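Local coordinates for Lmo0488 protein (Listeria monocytogenes serovar 1/2a, PDB 5TED) that probably acts as a LysR-type DNA-binding transcriptional regulator, of which this effector-binding domain holds shikimate, the inducer of protocatechuate biosynthesis genes, at residues D96-F108 and M141-P155. Residues are numbered along the deposited sequence; the frame is centred on the assembly and turned at random.
Sequences DLQDTADYSYIFF and MVGLVSVDYGISIMP. With SKM ((3R,4S,5R)-3,4,5-trihydroxycyclohex-1-ene-1-carboxylic acid), chain D.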
loop_
_atom_site.group_PDB
_atom_site.type_symbol
_atom_site.label_atom_id
_atom_site.label_comp_id
_atom_site.label_asym_id
_atom_site.label_seq_id
_atom_site.Cartn_x
_atom_site.Cartn_y
_atom_site.Cartn_z
ATOM N N ASP A 96 -12.726 -9.018 24.091
ATOM C CA ASP A 96 -11.421 -8.954 24.726
ATOM C C ASP A 96 -10.424 -9.625 23.801
ATOM O O ASP A 96 -10.787 -10.524 23.036
ATOM C CB ASP A 96 -11.437 -9.668 26.075
ATOM C CG ASP A 96 -12.364 -9.000 27.081
ATOM O OD1 ASP A 96 -12.662 -7.794 26.922
ATOM O OD2 ASP A 96 -12.815 -9.697 28.015
ATOM N N LEU A 97 -9.174 -9.158 23.830
ATOM C CA LEU A 97 -8.191 -9.752 22.925
ATOM C C LEU A 97 -8.074 -11.253 23.161
ATOM O O LEU A 97 -7.910 -12.030 22.209
ATOM C CB LEU A 97 -6.830 -9.066 23.067
ATOM C CG LEU A 97 -5.796 -9.289 21.961
ATOM C CD1 LEU A 97 -6.399 -8.962 20.601
ATOM C CD2 LEU A 97 -4.567 -8.415 22.217
ATOM N N GLN A 98 -8.204 -11.691 24.418
ATOM C CA GLN A 98 -8.100 -13.118 24.686
ATOM C C GLN A 98 -9.240 -13.910 24.051
ATOM O O GLN A 98 -9.138 -15.135 23.948
ATOM C CB GLN A 98 -8.062 -13.414 26.193
ATOM C CG GLN A 98 -9.301 -12.992 26.959
ATOM C CD GLN A 98 -9.221 -13.325 28.442
ATOM O OE1 GLN A 98 -8.155 -13.672 28.966
ATOM N NE2 GLN A 98 -10.362 -13.251 29.119
ATOM N N ASP A 99 -10.329 -13.254 23.641
ATOM C CA ASP A 99 -11.385 -13.993 22.953
ATOM C C ASP A 99 -10.942 -14.500 21.588
ATOM O O ASP A 99 -11.689 -15.267 20.964
ATOM C CB ASP A 99 -12.639 -13.118 22.797
ATOM C CG ASP A 99 -13.276 -12.752 24.124
ATOM O OD1 ASP A 99 -13.122 -13.527 25.096
ATOM O OD2 ASP A 99 -13.928 -11.680 24.198
ATOM N N THR A 100 -9.762 -14.090 21.110
ATOM C CA THR A 100 -9.245 -14.500 19.804
ATOM C C THR A 100 -8.299 -15.688 19.888
ATOM O O THR A 100 -7.755 -16.100 18.855
ATOM C CB THR A 100 -8.504 -13.337 19.108
ATOM O OG1 THR A 100 -7.281 -13.051 19.803
ATOM C CG2 THR A 100 -9.365 -12.082 19.065
ATOM N N ALA A 101 -8.091 -16.238 21.089
ATOM C CA ALA A 101 -7.013 -17.199 21.305
ATOM C C ALA A 101 -7.086 -18.377 20.343
ATOM O O ALA A 101 -6.052 -18.882 19.893
ATOM C CB ALA A 101 -7.032 -17.693 22.752
ATOM N N ASP A 102 -8.294 -18.839 20.020
ATOM C CA ASP A 102 -8.434 -20.052 19.221
ATOM C C ASP A 102 -8.173 -19.842 17.728
ATOM O O ASP A 102 -8.076 -20.831 16.997
ATOM C CB ASP A 102 -9.830 -20.650 19.404
ATOM C CG ASP A 102 -10.060 -21.197 20.810
ATOM O OD1 ASP A 102 -9.075 -21.528 21.507
ATOM O OD2 ASP A 102 -11.234 -21.314 21.202
ATOM N N TYR A 103 -8.053 -18.603 17.254
ATOM C CA TYR A 103 -8.153 -18.315 15.828
ATOM C C TYR A 103 -6.819 -17.915 15.211
ATOM O O TYR A 103 -5.954 -17.333 15.869
ATOM C CB TYR A 103 -9.200 -17.234 15.590
ATOM C CG TYR A 103 -10.536 -17.696 16.086
ATOM C CD1 TYR A 103 -11.194 -18.742 15.454
ATOM C CD2 TYR A 103 -11.124 -17.128 17.212
ATOM C CE1 TYR A 103 -12.413 -19.192 15.912
ATOM C CE2 TYR A 103 -12.342 -17.568 17.667
ATOM C CZ TYR A 103 -12.976 -18.605 17.024
ATOM O OH TYR A 103 -14.190 -19.049 17.484
ATOM N N SER A 104 -6.665 -18.251 13.928
ATOM C CA SER A 104 -5.422 -17.999 13.200
ATOM C C SER A 104 -5.341 -16.557 12.691
ATOM O O SER A 104 -6.266 -16.060 12.035
ATOM C CB SER A 104 -5.284 -18.971 12.027
ATOM O OG SER A 104 -4.093 -18.700 11.313
ATOM N N TYR A 105 -4.202 -15.904 12.944
ATOM C CA TYR A 105 -4.011 -14.505 12.599
ATOM C C TYR A 105 -3.312 -14.330 11.262
ATOM O O TYR A 105 -2.442 -15.117 10.871
ATOM C CB TYR A 105 -3.178 -13.789 13.660
ATOM C CG TYR A 105 -4.001 -13.183 14.756
ATOM C CD1 TYR A 105 -4.406 -13.954 15.845
ATOM C CD2 TYR A 105 -4.367 -11.842 14.716
ATOM C CE1 TYR A 105 -5.169 -13.412 16.860
ATOM C CE2 TYR A 105 -5.115 -11.284 15.729
ATOM C CZ TYR A 105 -5.503 -12.072 16.802
ATOM O OH TYR A 105 -6.260 -11.528 17.789
ATOM N N ILE A 106 -3.708 -13.261 10.582
ATOM C CA ILE A 106 -2.900 -12.593 9.573
ATOM C C ILE A 106 -2.191 -11.493 10.352
ATOM O O ILE A 106 -2.808 -10.499 10.748
ATOM C CB ILE A 106 -3.758 -12.027 8.442
ATOM C CG1 ILE A 106 -4.475 -13.164 7.704
ATOM C CG2 ILE A 106 -2.903 -11.176 7.495
ATOM C CD1 ILE A 106 -5.838 -12.775 7.224
ATOM N N PHE A 107 -0.908 -11.702 10.625
ATOM C CA PHE A 107 -0.126 -10.894 11.551
ATOM C C PHE A 107 0.762 -9.915 10.794
ATOM O O PHE A 107 1.160 -10.173 9.655
ATOM C CB PHE A 107 0.745 -11.807 12.425
ATOM C CG PHE A 107 0.728 -11.467 13.898
ATOM C CD1 PHE A 107 -0.406 -11.675 14.656
ATOM C CD2 PHE A 107 1.869 -10.979 14.529
ATOM C CE1 PHE A 107 -0.414 -11.392 16.022
ATOM C CE2 PHE A 107 1.866 -10.681 15.878
ATOM C CZ PHE A 107 0.718 -10.887 16.628
ATOM N N PHE A 108 1.059 -8.778 11.426
ATOM C CA PHE A 108 2.022 -7.851 10.840
ATOM C C PHE A 108 3.429 -8.426 10.903
ATOM O O PHE A 108 3.823 -9.027 11.906
ATOM C CB PHE A 108 1.992 -6.507 11.569
ATOM C CG PHE A 108 0.846 -5.621 11.153
ATOM C CD1 PHE A 108 0.810 -5.053 9.894
ATOM C CD2 PHE A 108 -0.219 -5.392 12.020
ATOM C CE1 PHE A 108 -0.261 -4.251 9.502
ATOM C CE2 PHE A 108 -1.284 -4.601 11.632
ATOM C CZ PHE A 108 -1.303 -4.027 10.379
ATOM N N MET A 141 -3.725 -7.015 4.333
ATOM C CA MET A 141 -4.231 -7.684 5.527
ATOM C C MET A 141 -5.750 -7.812 5.490
ATOM O O MET A 141 -6.294 -8.913 5.625
ATOM C CB MET A 141 -3.771 -6.927 6.775
ATOM C CG MET A 141 -4.296 -7.496 8.112
ATOM S SD MET A 141 -3.422 -6.723 9.500
ATOM C CE MET A 141 -1.799 -7.442 9.452
ATOM N N VAL A 142 -6.466 -6.690 5.343
ATOM C CA VAL A 142 -7.921 -6.814 5.318
ATOM C C VAL A 142 -8.377 -7.595 4.082
ATOM O O VAL A 142 -9.401 -8.303 4.120
ATOM C CB VAL A 142 -8.598 -5.435 5.427
ATOM C CG1 VAL A 142 -8.284 -4.550 4.231
ATOM C CG2 VAL A 142 -10.114 -5.618 5.632
ATOM N N GLY A 143 -7.611 -7.532 2.991
ATOM C CA GLY A 143 -7.933 -8.348 1.829
ATOM C C GLY A 143 -8.014 -9.822 2.179
ATOM O O GLY A 143 -8.965 -10.514 1.801
ATOM N N LEU A 144 -7.035 -10.316 2.943
ATOM C CA LEU A 144 -7.031 -11.726 3.326
ATOM C C LEU A 144 -8.088 -12.026 4.384
ATOM O O LEU A 144 -8.682 -13.117 4.368
ATOM C CB LEU A 144 -5.639 -12.144 3.811
ATOM C CG LEU A 144 -4.569 -12.196 2.711
ATOM C CD1 LEU A 144 -3.192 -12.211 3.342
ATOM C CD2 LEU A 144 -4.771 -13.430 1.836
ATOM N N VAL A 145 -8.363 -11.084 5.299
ATOM C CA VAL A 145 -9.439 -11.332 6.260
ATOM C C VAL A 145 -10.757 -11.489 5.526
ATOM O O VAL A 145 -11.588 -12.334 5.878
ATOM C CB VAL A 145 -9.540 -10.212 7.316
ATOM C CG1 VAL A 145 -10.698 -10.530 8.260
ATOM C CG2 VAL A 145 -8.273 -10.092 8.107
ATOM N N SER A 146 -10.944 -10.698 4.462
ATOM C CA SER A 146 -12.191 -10.679 3.714
ATOM C C SER A 146 -12.498 -12.017 3.046
ATOM O O SER A 146 -13.673 -12.309 2.781
ATOM C CB SER A 146 -12.115 -9.574 2.654
ATOM O OG SER A 146 -13.398 -9.235 2.168
ATOM N N VAL A 147 -11.486 -12.838 2.776
ATOM C CA VAL A 147 -11.708 -14.188 2.272
ATOM C C VAL A 147 -11.604 -15.218 3.396
ATOM O O VAL A 147 -11.437 -16.412 3.138
ATOM C CB VAL A 147 -10.770 -14.524 1.097
ATOM C CG1 VAL A 147 -11.044 -13.593 -0.096
ATOM C CG2 VAL A 147 -9.319 -14.436 1.512
ATOM N N ASP A 148 -11.678 -14.763 4.648
ATOM C CA ASP A 148 -11.646 -15.634 5.821
ATOM C C ASP A 148 -10.403 -16.516 5.830
ATOM O O ASP A 148 -10.439 -17.666 6.280
ATOM C CB ASP A 148 -12.933 -16.464 5.935
ATOM C CG ASP A 148 -13.131 -17.071 7.329
ATOM O OD1 ASP A 148 -12.519 -16.587 8.294
ATOM O OD2 ASP A 148 -13.916 -18.026 7.458
ATOM N N TYR A 149 -9.292 -15.974 5.330
ATOM C CA TYR A 149 -8.012 -16.652 5.445
ATOM C C TYR A 149 -7.453 -16.551 6.863
ATOM O O TYR A 149 -6.579 -17.339 7.234
ATOM C CB TYR A 149 -7.018 -16.093 4.414
ATOM C CG TYR A 149 -5.779 -16.961 4.294
ATOM C CD1 TYR A 149 -5.858 -18.266 3.804
ATOM C CD2 TYR A 149 -4.546 -16.489 4.692
ATOM C CE1 TYR A 149 -4.718 -19.075 3.715
ATOM C CE2 TYR A 149 -3.400 -17.280 4.605
ATOM C CZ TYR A 149 -3.490 -18.566 4.116
ATOM O OH TYR A 149 -2.348 -19.334 4.044
ATOM N N GLY A 150 -7.963 -15.623 7.662
ATOM C CA GLY A 150 -7.554 -15.481 9.045
ATOM C C GLY A 150 -8.295 -14.309 9.650
ATOM O O GLY A 150 -9.158 -13.697 9.010
ATOM N N ILE A 151 -7.955 -13.998 10.898
ATOM C CA ILE A 151 -8.421 -12.776 11.545
ATOM C C ILE A 151 -7.224 -11.844 11.696
ATOM O O ILE A 151 -6.078 -12.231 11.480
ATOM C CB ILE A 151 -9.089 -13.040 12.910
ATOM C CG1 ILE A 151 -8.067 -13.555 13.934
ATOM C CG2 ILE A 151 -10.300 -13.979 12.762
ATOM C CD1 ILE A 151 -8.654 -13.625 15.363
ATOM N N SER A 152 -7.487 -10.608 12.121
ATOM C CA SER A 152 -6.356 -9.709 12.323
ATOM C C SER A 152 -6.658 -8.699 13.426
ATOM O O SER A 152 -7.814 -8.443 13.762
ATOM C CB SER A 152 -5.990 -8.982 11.020
ATOM O OG SER A 152 -6.908 -7.932 10.758
ATOM N N ILE A 153 -5.584 -8.141 13.993
ATOM C CA ILE A 153 -5.634 -6.916 14.786
ATOM C C ILE A 153 -4.895 -5.843 13.999
ATOM O O ILE A 153 -3.766 -6.068 13.554
ATOM C CB ILE A 153 -5.006 -7.117 16.175
ATOM C CG1 ILE A 153 -4.984 -5.805 16.963
ATOM C CG2 ILE A 153 -3.585 -7.645 16.041
ATOM C CD1 ILE A 153 -4.500 -5.974 18.405
ATOM N N MET A 154 -5.522 -4.687 13.810
ATOM C CA MET A 154 -4.961 -3.672 12.923
ATOM C C MET A 154 -5.592 -2.331 13.265
ATOM O O MET A 154 -6.575 -2.274 14.005
ATOM C CB MET A 154 -5.195 -4.027 11.445
ATOM C CG MET A 154 -6.647 -4.086 11.038
ATOM S SD MET A 154 -6.935 -4.822 9.400
ATOM C CE MET A 154 -5.950 -3.739 8.357
ATOM N N PRO A 155 -5.054 -1.233 12.730
ATOM C CA PRO A 155 -5.671 0.077 12.977
ATOM C C PRO A 155 -7.044 0.160 12.336
ATOM O O PRO A 155 -7.266 -0.341 11.232
ATOM C CB PRO A 155 -4.703 1.074 12.314
ATOM C CG PRO A 155 -3.506 0.319 11.930
ATOM C CD PRO A 155 -3.896 -1.141 11.829
HETATM O O12 SKM D . 0.848 0.211 7.705
HETATM C C8 SKM D . 1.169 -0.972 8.431
HETATM C C6 SKM D . 2.494 -1.305 8.294
HETATM O O7 SKM D . 2.813 -2.485 9.031
HETATM C C5 SKM D . 3.530 -0.144 8.848
HETATM C C4 SKM D . 3.205 0.309 10.206
HETATM C C1 SKM D . 4.234 1.048 11.075
HETATM O O2 SKM D . 5.461 0.946 10.788
HETATM O O3 SKM D . 3.852 1.729 12.076
HETATM C C10 SKM D . 1.719 0.085 10.763
HETATM C C9 SKM D . 0.786 -0.739 10.057
HETATM O O11 SKM D . -0.451 -0.148 10.128
HETATM O O HOH W 1 -4.016 -17.522 8.618
HETATM O O HOH W 2 -2.805 -8.557 12.670
#
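Two backbone hydrogen bonds join Ser104-Ile106 to Ile151: Ile151 N donates to Ser104 O (2.9 Å), and Ile106 N to Ile151 O (2.7 Å). Together they form a single parallel bridge between Tyr105 and Ile151, beyond which the strands part at about 35°. Water takes over there, donating to both Ile106 O and Ile153 O, while a second water links Ser104 OG to Tyr149 O. Gly150, with no side chain, suits the tight approach and brings its CA to 3.3 Å from Ser104 O.

The Tyr105 ring lies flat against Ile151, whose CG1 sits 3.9 Å from the ring centroid, almost exactly on its normal, as a CH-pi contact. CG1 of Ile151 lies between its backbone N and carbonyl carbon (chi1 67°), and the extended chain carries CD1 on to Tyr103 CB and Thr100 CB. The phenol is pinned at its far end, where Tyr105 OH donates to Thr100 OG1 (2.7 Å), which in turn donates to Leu97 O; this polar relay suits tyrosine and threonine in an otherwise greasy setting.

On the strand's other side Ile106 packs against helix 141-146, its CD1 pressed tightly on Leu144 CB (3.5 Å) and also meeting Val145 CG2. Met141's unbranched chain, bent at chi3 (-73°), brings two atoms to one face of the Phe108 ring: CE in a CH-pi contact 3.3 Å from the centroid, SD in a Met-aromatic contact at 3.9 Å.

The helix ends in a Schellman motif with Asp148 as C-prime. Its packing on parallel strands 104-108 and 130-135 fits the alpha/beta, periplasmic-binding-protein-type effector domain of LysR regulators. At the end facing the ligand, Phe108 and Pro155 belong to the shikimate pocket, Phe108 CD1 lying against shikimate O7 and Pro155 CG against O11.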